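Flavin adenine dinucleotide synthase (Saccharomyces cerevisiae, PDB 2WSI) catalyses the adenylation of FMN by ATP, making the coenzyme FAD and releasing diphosphate in the last step of FAD biosynthesis. Local coordinates at residues L42-V47 and K176-T181; V47-S50 and E55-F58; G62-Q67 and T200-F205; L69-L74 and S209-C214. All blocks are in the same frame, centred on the assembly; numbering follows the deposited sequence.

Contact 1 of 4, residues L42-V47 and K176-T181; sequences LSEIFV and KPIQRT. With FAD (flavin-adenine dinucleotide), chain C.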
# COMPACT_ATOMS: atom_id res chain seq x y z
N LEU A 42 4.92 -9.94 12.96
CA LEU A 42 5.94 -10.23 13.97
C LEU A 42 5.78 -11.62 14.59
O LEU A 42 6.78 -12.31 14.84
CB LEU A 42 5.90 -9.16 15.06
CG LEU A 42 6.29 -7.75 14.60
CD1 LEU A 42 5.99 -6.73 15.69
CD2 LEU A 42 7.77 -7.68 14.18
N SER A 43 4.53 -12.04 14.82
CA SER A 43 4.23 -13.28 15.53
C SER A 43 4.04 -14.49 14.64
O SER A 43 4.20 -15.59 15.13
CB SER A 43 2.92 -13.16 16.33
OG SER A 43 3.10 -12.40 17.51
N GLU A 44 3.60 -14.30 13.40
CA GLU A 44 3.28 -15.44 12.53
C GLU A 44 4.10 -15.51 11.26
O GLU A 44 4.28 -16.58 10.70
CB GLU A 44 1.80 -15.44 12.14
CG GLU A 44 0.88 -15.85 13.27
CD GLU A 44 -0.59 -15.70 12.86
OE1 GLU A 44 -0.98 -16.34 11.86
OE2 GLU A 44 -1.32 -14.95 13.54
N ILE A 45 4.60 -14.38 10.78
CA ILE A 45 5.28 -14.39 9.50
C ILE A 45 6.80 -14.35 9.61
O ILE A 45 7.49 -15.22 9.05
CB ILE A 45 4.74 -13.24 8.64
CG1 ILE A 45 3.24 -13.54 8.36
CG2 ILE A 45 5.50 -13.13 7.36
CD1 ILE A 45 2.49 -12.39 7.71
N PHE A 46 7.33 -13.35 10.28
CA PHE A 46 8.77 -13.20 10.37
C PHE A 46 9.38 -14.31 11.23
O PHE A 46 10.59 -14.54 11.18
CB PHE A 46 9.18 -11.84 10.94
CG PHE A 46 8.82 -10.66 10.04
CD1 PHE A 46 8.40 -10.84 8.74
CD2 PHE A 46 8.96 -9.36 10.52
CE1 PHE A 46 8.07 -9.75 7.93
CE2 PHE A 46 8.67 -8.28 9.71
CZ PHE A 46 8.21 -8.47 8.42
N VAL A 47 8.56 -14.99 12.00
CA VAL A 47 9.08 -16.09 12.82
C VAL A 47 9.39 -17.28 11.91
O VAL A 47 10.28 -18.11 12.18
CB VAL A 47 8.05 -16.43 13.91
CG1 VAL A 47 8.24 -17.84 14.43
CG2 VAL A 47 8.13 -15.37 15.03
N LYS A 176 -7.26 -15.63 3.69
CA LYS A 176 -6.68 -15.77 5.01
C LYS A 176 -5.35 -15.00 5.05
O LYS A 176 -4.71 -14.84 4.01
CB LYS A 176 -6.40 -17.25 5.31
CG LYS A 176 -7.66 -18.12 5.37
CD LYS A 176 -7.37 -19.56 4.92
CE LYS A 176 -6.14 -20.17 5.62
NZ LYS A 176 -6.49 -20.80 6.92
N PRO A 177 -4.91 -14.59 6.25
CA PRO A 177 -3.62 -13.87 6.41
C PRO A 177 -2.42 -14.71 5.96
O PRO A 177 -1.45 -14.16 5.43
CB PRO A 177 -3.52 -13.63 7.93
CG PRO A 177 -4.98 -13.73 8.45
CD PRO A 177 -5.70 -14.65 7.50
N ILE A 178 -2.44 -16.01 6.20
CA ILE A 178 -1.37 -16.86 5.67
C ILE A 178 -2.05 -17.98 4.89
O ILE A 178 -2.79 -18.76 5.47
CB ILE A 178 -0.47 -17.40 6.79
CG1 ILE A 178 0.20 -16.23 7.55
CG2 ILE A 178 0.59 -18.32 6.20
CD1 ILE A 178 1.14 -16.69 8.68
N GLN A 179 -1.81 -18.06 3.59
CA GLN A 179 -2.62 -18.90 2.72
C GLN A 179 -1.82 -19.37 1.50
O GLN A 179 -1.16 -18.57 0.85
CB GLN A 179 -3.84 -18.08 2.25
CG GLN A 179 -4.88 -18.86 1.52
CD GLN A 179 -6.10 -18.01 1.21
OE1 GLN A 179 -6.03 -16.79 1.16
NE2 GLN A 179 -7.24 -18.67 1.00
N ARG A 180 -1.89 -20.65 1.19
CA ARG A 180 -1.29 -21.18 -0.04
C ARG A 180 -1.97 -20.61 -1.26
O ARG A 180 -3.13 -20.23 -1.20
CB ARG A 180 -1.38 -22.71 -0.06
CG ARG A 180 -0.34 -23.38 0.83
CD ARG A 180 1.07 -23.20 0.25
NE ARG A 180 2.09 -23.59 1.23
CZ ARG A 180 3.40 -23.41 1.08
NH1 ARG A 180 3.89 -22.85 -0.01
NH2 ARG A 180 4.24 -23.80 2.05
N THR A 181 -1.24 -20.50 -2.37
CA THR A 181 -1.88 -20.10 -3.62
C THR A 181 -2.76 -21.24 -4.08
O THR A 181 -2.61 -22.35 -3.60
CB THR A 181 -0.88 -19.84 -4.72
OG1 THR A 181 0.03 -20.95 -4.77
CG2 THR A 181 -0.12 -18.51 -4.44
PA FAD C . -5.29 -5.86 -6.84
O1A FAD C . -5.59 -4.61 -7.62
O2A FAD C . -4.97 -7.01 -7.75
O5B FAD C . -4.15 -5.65 -5.71
C5B FAD C . -4.04 -6.61 -4.67
C4B FAD C . -2.57 -6.72 -4.26
O4B FAD C . -1.87 -7.48 -5.21
C3B FAD C . -1.89 -5.36 -4.22
O3B FAD C . -2.02 -4.75 -2.96
C2B FAD C . -0.45 -5.73 -4.52
O2B FAD C . 0.21 -6.15 -3.35
C1B FAD C . -0.60 -6.90 -5.45
N9A FAD C . -0.56 -6.40 -6.84
C8A FAD C . -1.61 -6.07 -7.65
N7A FAD C . -1.13 -5.67 -8.86
C5A FAD C . 0.23 -5.73 -8.79
C6A FAD C . 1.23 -5.43 -9.70
N6A FAD C . 0.96 -4.99 -10.95
N1A FAD C . 2.52 -5.62 -9.32
C2A FAD C . 2.86 -6.09 -8.07
N3A FAD C . 1.87 -6.35 -7.16
C4A FAD C . 0.58 -6.20 -7.54
N1 FAD C . -6.02 -15.28 -6.94
C2 FAD C . -6.49 -16.56 -6.78
O2 FAD C . -7.66 -16.83 -7.06
N3 FAD C . -5.65 -17.54 -6.32
C4 FAD C . -4.34 -17.26 -6.00
O4 FAD C . -3.65 -18.19 -5.58
C4X FAD C . -3.86 -15.96 -6.16
N5 FAD C . -2.54 -15.62 -5.85
C5X FAD C . -2.09 -14.32 -6.01
C6 FAD C . -0.77 -13.98 -5.70
C7 FAD C . -0.34 -12.66 -5.90
C7M FAD C . 1.08 -12.26 -5.59
C8 FAD C . -1.22 -11.71 -6.37
C8M FAD C . -0.78 -10.29 -6.56
C9 FAD C . -2.53 -12.05 -6.66
C9A FAD C . -2.97 -13.35 -6.49
N10 FAD C . -4.27 -13.67 -6.81
C10 FAD C . -4.72 -14.96 -6.62
C1' FAD C . -5.21 -12.60 -7.30
C2' FAD C . -5.90 -11.90 -6.11
O2' FAD C . -6.50 -12.80 -5.20
C3' FAD C . -6.95 -10.88 -6.54
O3' FAD C . -8.07 -11.56 -7.06
C4' FAD C . -6.38 -9.94 -7.59
O4' FAD C . -5.12 -9.45 -7.17
C5' FAD C . -7.31 -8.74 -7.79
O5' FAD C . -7.76 -8.29 -6.53
P FAD C . -7.89 -6.71 -6.22
O1P FAD C . -8.36 -5.99 -7.46
O2P FAD C . -8.74 -6.49 -4.99
O3P FAD C . -6.45 -6.17 -5.80

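Contact 2 of 4, residues V47-S50 and E55-F58; sequences VRWS and EISF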
# COMPACT_ATOMS: atom_id res chain seq x y z
N VAL A 47 8.56 -14.99 12.00
CA VAL A 47 9.08 -16.09 12.82
C VAL A 47 9.39 -17.28 11.91
O VAL A 47 10.28 -18.11 12.18
CB VAL A 47 8.05 -16.43 13.91
CG1 VAL A 47 8.24 -17.84 14.43
CG2 VAL A 47 8.13 -15.37 15.03
N ARG A 48 8.68 -17.35 10.79
CA ARG A 48 8.78 -18.50 9.91
C ARG A 48 9.61 -18.27 8.65
O ARG A 48 10.28 -19.18 8.16
CB ARG A 48 7.37 -18.94 9.55
CG ARG A 48 7.29 -20.12 8.65
CD ARG A 48 5.85 -20.56 8.61
NE ARG A 48 5.64 -21.71 7.74
CZ ARG A 48 4.45 -22.21 7.47
NH1 ARG A 48 3.35 -21.64 8.00
NH2 ARG A 48 4.34 -23.25 6.67
N TRP A 49 9.60 -17.04 8.14
CA TRP A 49 10.38 -16.70 6.94
C TRP A 49 11.18 -15.41 7.20
O TRP A 49 10.73 -14.54 7.94
CB TRP A 49 9.46 -16.44 5.76
CG TRP A 49 8.62 -17.61 5.36
CD1 TRP A 49 9.02 -18.69 4.63
CD2 TRP A 49 7.22 -17.80 5.64
NE1 TRP A 49 7.94 -19.56 4.44
CE2 TRP A 49 6.84 -19.03 5.05
CE3 TRP A 49 6.26 -17.06 6.34
CZ2 TRP A 49 5.54 -19.54 5.14
CZ3 TRP A 49 4.97 -17.58 6.44
CH2 TRP A 49 4.63 -18.80 5.85
N SER A 50 12.35 -15.28 6.59
CA SER A 50 13.12 -14.03 6.71
C SER A 50 12.58 -12.94 5.80
O SER A 50 12.37 -13.17 4.61
CB SER A 50 14.57 -14.27 6.35
OG SER A 50 15.22 -13.02 6.14
N GLU A 55 13.59 -14.87 1.02
CA GLU A 55 12.57 -15.89 1.20
C GLU A 55 11.21 -15.26 0.95
O GLU A 55 10.27 -15.91 0.48
CB GLU A 55 12.58 -16.49 2.62
CG GLU A 55 13.81 -17.32 2.92
CD GLU A 55 13.85 -17.84 4.36
OE1 GLU A 55 12.84 -17.74 5.06
OE2 GLU A 55 14.89 -18.37 4.79
N ILE A 56 11.12 -13.98 1.31
CA ILE A 56 9.89 -13.22 1.11
C ILE A 56 10.14 -12.11 0.12
O ILE A 56 11.05 -11.32 0.32
CB ILE A 56 9.43 -12.53 2.40
CG1 ILE A 56 9.15 -13.55 3.52
CG2 ILE A 56 8.12 -11.78 2.15
CD1 ILE A 56 8.80 -12.87 4.83
N SER A 57 9.28 -12.00 -0.90
CA SER A 57 9.27 -10.82 -1.73
C SER A 57 7.98 -10.03 -1.48
O SER A 57 6.93 -10.60 -1.26
CB SER A 57 9.30 -11.18 -3.20
OG SER A 57 9.44 -10.01 -3.95
N PHE A 58 8.09 -8.71 -1.50
CA PHE A 58 6.94 -7.83 -1.27
C PHE A 58 6.37 -7.44 -2.64
O PHE A 58 7.08 -6.86 -3.48
CB PHE A 58 7.43 -6.58 -0.51
CG PHE A 58 6.31 -5.75 0.03
CD1 PHE A 58 5.97 -5.83 1.36
CD2 PHE A 58 5.59 -4.90 -0.80
CE1 PHE A 58 4.90 -5.09 1.88
CE2 PHE A 58 4.51 -4.16 -0.31
CZ PHE A 58 4.16 -4.25 1.03
O HOH W 1 12.29 -20.07 6.50
O HOH W 2 13.01 -11.91 2.23

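Contact 3 of 4, residues G62-Q67 and T200-F205; sequences GGKDCQ and TNIWSF. With SO4 (sulfate ion), chain B.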
# COMPACT_ATOMS: atom_id res chain seq x y z
N GLY A 62 2.56 0.43 -5.97
CA GLY A 62 2.45 1.86 -5.73
C GLY A 62 1.05 2.32 -5.32
O GLY A 62 0.85 3.51 -5.04
N GLY A 63 0.09 1.41 -5.27
CA GLY A 63 -1.26 1.80 -4.85
C GLY A 63 -1.34 2.08 -3.35
O GLY A 63 -0.41 1.78 -2.59
N LYS A 64 -2.45 2.67 -2.90
CA LYS A 64 -2.60 3.07 -1.51
C LYS A 64 -2.51 1.86 -0.58
O LYS A 64 -1.91 1.95 0.47
CB LYS A 64 -3.92 3.79 -1.26
CG LYS A 64 -5.18 2.95 -1.56
CD LYS A 64 -6.44 3.89 -1.51
CE LYS A 64 -7.76 3.08 -1.44
NZ LYS A 64 -7.77 2.09 -2.54
N ASP A 65 -3.10 0.74 -0.98
CA ASP A 65 -3.16 -0.42 -0.10
C ASP A 65 -1.77 -1.03 0.09
O ASP A 65 -1.34 -1.30 1.22
CB ASP A 65 -4.07 -1.49 -0.69
CG ASP A 65 -5.56 -1.14 -0.61
OD1 ASP A 65 -5.93 -0.16 0.05
OD2 ASP A 65 -6.37 -1.87 -1.22
N CYS A 66 -1.04 -1.27 -1.00
CA CYS A 66 0.27 -1.90 -0.76
C CYS A 66 1.28 -0.89 -0.20
O CYS A 66 2.21 -1.29 0.51
CB CYS A 66 0.80 -2.66 -1.96
SG CYS A 66 0.94 -1.66 -3.28
N GLN A 67 1.06 0.40 -0.43
CA GLN A 67 1.86 1.42 0.25
C GLN A 67 1.63 1.44 1.78
O GLN A 67 2.58 1.53 2.57
CB GLN A 67 1.61 2.83 -0.28
CG GLN A 67 2.72 3.78 0.26
CD GLN A 67 2.61 5.19 -0.24
OE1 GLN A 67 1.62 5.55 -0.89
NE2 GLN A 67 3.61 6.01 0.08
N THR A 200 -11.66 3.55 5.28
CA THR A 200 -11.39 4.67 6.19
C THR A 200 -10.05 4.48 6.93
O THR A 200 -9.36 5.46 7.21
CB THR A 200 -12.54 4.87 7.24
OG1 THR A 200 -12.68 3.69 8.03
CG2 THR A 200 -13.86 5.13 6.54
N ASN A 201 -9.72 3.24 7.28
CA ASN A 201 -8.45 2.98 7.95
C ASN A 201 -7.30 3.33 7.00
O ASN A 201 -6.31 3.91 7.42
CB ASN A 201 -8.29 1.53 8.33
CG ASN A 201 -9.36 1.03 9.31
OD1 ASN A 201 -9.73 1.65 10.31
ND2 ASN A 201 -9.84 -0.14 9.01
N ILE A 202 -7.46 2.98 5.73
CA ILE A 202 -6.39 3.18 4.76
C ILE A 202 -6.09 4.69 4.65
O ILE A 202 -4.95 5.13 4.83
CB ILE A 202 -6.76 2.58 3.39
CG1 ILE A 202 -6.76 1.03 3.48
CG2 ILE A 202 -5.78 3.08 2.31
CD1 ILE A 202 -5.31 0.43 3.72
N TRP A 203 -7.12 5.51 4.41
CA TRP A 203 -6.88 6.94 4.24
C TRP A 203 -6.40 7.59 5.54
O TRP A 203 -5.53 8.47 5.52
CB TRP A 203 -8.14 7.68 3.79
CG TRP A 203 -8.68 7.38 2.42
CD1 TRP A 203 -9.97 7.08 2.12
CD2 TRP A 203 -7.97 7.41 1.17
NE1 TRP A 203 -10.11 6.90 0.75
CE2 TRP A 203 -8.90 7.11 0.15
CE3 TRP A 203 -6.65 7.68 0.81
CZ2 TRP A 203 -8.54 7.05 -1.20
CZ3 TRP A 203 -6.30 7.61 -0.56
CH2 TRP A 203 -7.23 7.28 -1.53
N SER A 204 -6.98 7.20 6.66
CA SER A 204 -6.61 7.83 7.92
C SER A 204 -5.12 7.61 8.17
O SER A 204 -4.42 8.55 8.53
CB SER A 204 -7.39 7.27 9.10
OG SER A 204 -6.85 7.80 10.30
N PHE A 205 -4.65 6.37 8.00
CA PHE A 205 -3.23 6.09 8.24
C PHE A 205 -2.33 6.74 7.17
O PHE A 205 -1.31 7.36 7.48
CB PHE A 205 -2.98 4.58 8.31
CG PHE A 205 -1.56 4.23 8.66
CD1 PHE A 205 -1.09 4.40 9.95
CD2 PHE A 205 -0.68 3.79 7.68
CE1 PHE A 205 0.22 4.09 10.29
CE2 PHE A 205 0.64 3.48 8.00
CZ PHE A 205 1.09 3.63 9.32
S SO4 B . -5.69 0.59 -4.99
O1 SO4 B . -6.13 -0.25 -6.09
O2 SO4 B . -4.25 0.43 -4.84
O3 SO4 B . -6.00 1.98 -5.33
O4 SO4 B . -6.30 0.14 -3.74

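Contact 4 of 4, residues L69-L74 and S209-C214; sequences LLLLYL and SNEPIC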
# COMPACT_ATOMS: atom_id res chain seq x y z
N LEU A 69 0.61 -1.04 3.53
CA LEU A 69 1.23 -2.28 3.99
C LEU A 69 2.74 -2.18 4.03
O LEU A 69 3.39 -2.62 4.99
CB LEU A 69 0.81 -3.47 3.11
CG LEU A 69 1.29 -4.83 3.63
CD1 LEU A 69 1.03 -4.99 5.14
CD2 LEU A 69 0.72 -5.97 2.81
N LEU A 70 3.32 -1.58 3.00
CA LEU A 70 4.77 -1.42 2.98
C LEU A 70 5.26 -0.58 4.16
O LEU A 70 6.25 -0.92 4.80
CB LEU A 70 5.20 -0.77 1.65
CG LEU A 70 6.71 -0.54 1.57
CD1 LEU A 70 7.48 -1.85 1.79
CD2 LEU A 70 7.08 0.08 0.21
N LEU A 71 4.56 0.51 4.48
CA LEU A 71 4.92 1.29 5.66
C LEU A 71 4.83 0.44 6.93
O LEU A 71 5.73 0.46 7.75
CB LEU A 71 4.06 2.55 5.82
CG LEU A 71 4.05 3.57 4.69
CD1 LEU A 71 3.07 4.70 5.02
CD2 LEU A 71 5.46 4.11 4.43
N LEU A 72 3.75 -0.33 7.10
CA LEU A 72 3.61 -1.22 8.27
C LEU A 72 4.69 -2.31 8.30
O LEU A 72 5.23 -2.65 9.36
CB LEU A 72 2.21 -1.87 8.30
CG LEU A 72 1.10 -0.82 8.41
CD1 LEU A 72 -0.24 -1.52 8.18
CD2 LEU A 72 1.17 -0.12 9.78
N TYR A 73 5.02 -2.83 7.13
CA TYR A 73 5.99 -3.90 6.99
C TYR A 73 7.37 -3.38 7.42
O TYR A 73 8.09 -4.05 8.17
CB TYR A 73 6.04 -4.31 5.52
CG TYR A 73 6.79 -5.59 5.23
CD1 TYR A 73 6.15 -6.82 5.36
CD2 TYR A 73 8.10 -5.57 4.78
CE1 TYR A 73 6.79 -8.00 5.06
CE2 TYR A 73 8.78 -6.76 4.48
CZ TYR A 73 8.10 -7.98 4.62
OH TYR A 73 8.69 -9.19 4.31
N LEU A 74 7.71 -2.17 6.97
CA LEU A 74 8.99 -1.56 7.33
C LEU A 74 9.04 -1.27 8.81
O LEU A 74 10.06 -1.47 9.46
CB LEU A 74 9.22 -0.26 6.53
CG LEU A 74 9.56 -0.55 5.05
CD1 LEU A 74 9.42 0.69 4.20
CD2 LEU A 74 10.96 -1.17 4.95
N SER A 209 0.48 9.68 7.77
CA SER A 209 1.91 9.35 7.62
C SER A 209 2.69 10.51 7.01
O SER A 209 3.92 10.60 7.17
CB SER A 209 2.15 8.11 6.75
OG SER A 209 1.88 8.37 5.38
N ASN A 210 1.97 11.33 6.25
CA ASN A 210 2.54 12.40 5.43
C ASN A 210 3.46 11.90 4.35
O ASN A 210 4.13 12.70 3.70
CB ASN A 210 3.30 13.44 6.28
CG ASN A 210 3.37 14.81 5.59
OD1 ASN A 210 2.45 15.20 4.87
ND2 ASN A 210 4.47 15.52 5.80
N GLU A 211 3.48 10.59 4.13
CA GLU A 211 4.29 10.02 3.02
C GLU A 211 3.69 10.40 1.67
O GLU A 211 2.49 10.67 1.56
CB GLU A 211 4.36 8.49 3.17
CG GLU A 211 5.28 8.05 4.31
CD GLU A 211 6.74 8.36 3.97
OE1 GLU A 211 7.29 7.70 3.07
OE2 GLU A 211 7.31 9.28 4.57
N PRO A 212 4.52 10.43 0.62
CA PRO A 212 3.98 10.82 -0.68
C PRO A 212 3.06 9.71 -1.19
O PRO A 212 3.35 8.56 -1.00
CB PRO A 212 5.22 10.92 -1.57
CG PRO A 212 6.27 10.04 -0.90
CD PRO A 212 5.93 9.99 0.55
N ILE A 213 1.96 10.07 -1.82
CA ILE A 213 1.02 9.07 -2.31
C ILE A 213 0.76 9.30 -3.80
O ILE A 213 0.92 10.41 -4.30
CB ILE A 213 -0.31 9.10 -1.54
CG1 ILE A 213 -1.11 10.36 -1.89
CG2 ILE A 213 -0.08 9.04 -0.05
CD1 ILE A 213 -2.52 10.33 -1.32
N CYS A 214 0.38 8.25 -4.50
CA CYS A 214 0.27 8.33 -5.93
C CYS A 214 -0.63 9.51 -6.30
O CYS A 214 -1.73 9.64 -5.79
CB CYS A 214 -0.32 7.03 -6.51
SG CYS A 214 -0.31 7.11 -8.33

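Contact 1 of 4, residues L42-V47 and K176-T181
The carboxylate of Glu44 is the one flat side-chain group that touches across the contact, and the CD1 methyl of Ile178 sits obliquely beside it, 3.8 Å from Glu44 OE1. The same methyl also meets the root of the glutamate, with Glu44 CB 3.7 Å from Ile178 CD1, and the peptide oxygen of Glu44. A single apolar tip is thus lodged against the side chain and the carbonyl oxygen of Glu44. Beyond Glu44, Ile45 brings its own branch alongside, CG1 being 3.8 Å from Ile178 CD1, and the two isoleucine chains lie side by side, pointing opposite ways. In Ile178, chi1 (-61°) points CG1 at the helix and the extended chi2 (-179°) pushes CD1 out to it. No hydrogen bond joins the segments, so the contact is van der Waals packing. Within 176-181, the Gln179 amide oxygen accepts from the backbone N of Lys176 at 3.0 Å, the donor standing above the carbonyl plane. Ile178 also rests on Trp49 and Met189, and Ile45 on Leu191. At the far end of the segment Thr181 CA comes within 3.3 Å of FAD O4, a carbonyl oxygen of the flavin. What results is helix 25-45 packed on the outermost, antiparallel strand of the sheet of this PAPS reductase-type domain, a strand that leads directly into the FAD pocket.

Contact 2 of 4, residues V47-S50 and E55-F58
Ser50 and Glu55 bring the two backbones together, their CA atoms 5.8 Å apart, as an irregular connection comes back to the chain just before strand 56-59. No backbone-to-backbone hydrogen bond joins the two segments. Ser50 N donates instead to Glu55 OE1 at 2.9 Å, nearly straight (162°), reaching the oxygen from above the carboxylate plane. Water supplies the rest: one molecule gives its hydrogens to Arg48 O and to Glu55 OE1, while a second donates to Ser50 O and accepts from Ile56 N. Glu55 OE1 is therefore held by two donors, which should limit rotation of the carboxylate. The strand being entered is a central one of the parallel part of the sheet, between 102-106 and 160-162, in the Rossmann-like layout of the HUP superfamily, and it runs on to Ser59 at the FAD site. Among the side chains, Ile56 lays CG1 3.4 Å from Ser50 O and 3.7 Å from Trp49 CB. The Trp49 indole leads away from the strand; Glu55 OE1 approaches it at the edge, with carboxylate and ring planes 85° apart, and Arg48 CG stands over the centre of one face, 3.7 Å above the ring plane. In the other direction, Trp49 CZ2 lies over a face of the Arg48 guanidinium, offset toward its rim. Met189 and Leu191 of strand 189-191, two places along the sheet, pack against Trp49, and Ser50 OG bonds to the backbone N of Leu52 and of Asn53.

Contact 3 of 4, residues G62-Q67 and T200-F205
Lys64 and Trp203 carry a buried helix-to-helix contact, made where helix 64-87 begins and close to the centre of the chain. The glycine-rich turn before it, with Gly63 as N-cap, belongs to the SYNGGKD sequence, which resembles the phosphate-binding PP-motif of the PAPS reductase and PP-loop families. The aliphatic part of Lys64 lies against an aromatic face: Lys64 CD is 3.9 Å from the centroid of the Trp203 six-membered ring, 26° off the normal, a CH-pi contact displaced toward the rim at CH2. Nearer the backbone, Ile202 CG2 touches Lys64 CG at 3.9 Å, the two side chains standing nearly perpendicular. With CG between the backbone N and the carbonyl carbon (chi1 61°), the lysine runs extended along the indole and bends only at its last torsion (-52°), which turns the ammonium to the bound sulfate. Lys64 NZ bonds to sulfate O4 at 2.7 Å and more weakly to O3, and has further partners in Glu299 and Thr222 O. Tyr217 OH and Ile224 N also bond to the anion. A sulfate here, probably from the crystallisation liquor, is consistent with a site for ATP phosphates or diphosphate. Asp65 OD1 rests 3.7 Å from Ile202 CG1 and is paired with Arg166. Through Ser204 and Phe205, helix 199-209 also meets helix 25-45, while Ile202 and Phe205 continue the packing along helix 64-87 onto Val68, with Phe205 going on to Leu71 and Leu72.

Contact 4 of 4, residues L69-L74 and S209-C214
Leu71 reaches from helix 64-87 to Ser209 and Glu211, and its chain can be followed outward. CB points toward the loop; CG is set anti to the carbonyl carbon (chi1 -59°), and at this branch the two methyls part to serve different residues. Leu71 CD1 goes to the serine, lying 3.9 Å from Ser209 OG and equally near that residue's CB. Leu71 CD2 goes to the glutamate, 3.9 Å from Glu211 CG, and CD1 keeps a longer touch with the same methylene. All of this is van der Waals contact; the polar ends find partners elsewhere. Ser209 OG accepts from Glu211 N at 3.0 Å (161°), which makes an ST turn leading through Asn210, which takes a positive phi; the hydroxyl is also bonded to Leu206 O. Glu211 presents only its aliphatic part to the leucine, because a bend at chi2 (-69°) swings the carboxylate aside to Arg126 and Tyr127. A buried acid is thereby paired with a cation and a phenol, which would help to keep it ionised. Tyr127 also touches Leu71, so the loop after helix 114-126 takes part in the same cluster. Around it, Cys10 of helix 3-18 packs on Leu71 and Met9 on Glu211, and Phe205 of helix 199-209 lies against Leu71, so that helix 64-87 is flanked here by both helices.

The four contacts lie along helix 64-87 and the sheet it packs against. Contacts 1 and 2 are neighbours, centres about 9 Å apart: Ile178 CG2 lies 4.1 Å from Trp49 CH2. Contacts 3 and 4 share helix 64-87, with centres about 8 Å apart, and Gln67 NE2 probably bonds to Pro212 O at 2.8 Å. Tyr73, on that helix, ties the two pairs together, meeting Phe46 and Phe58 edge-to-face. Toward the ligand, contact 1 ends at the flavin through Thr181, and contact 3 brings the side chain of Asp65 to about 4 Å from FAD, whereas the side chain of Leu71 in contact 4 stays about 13 Å from it.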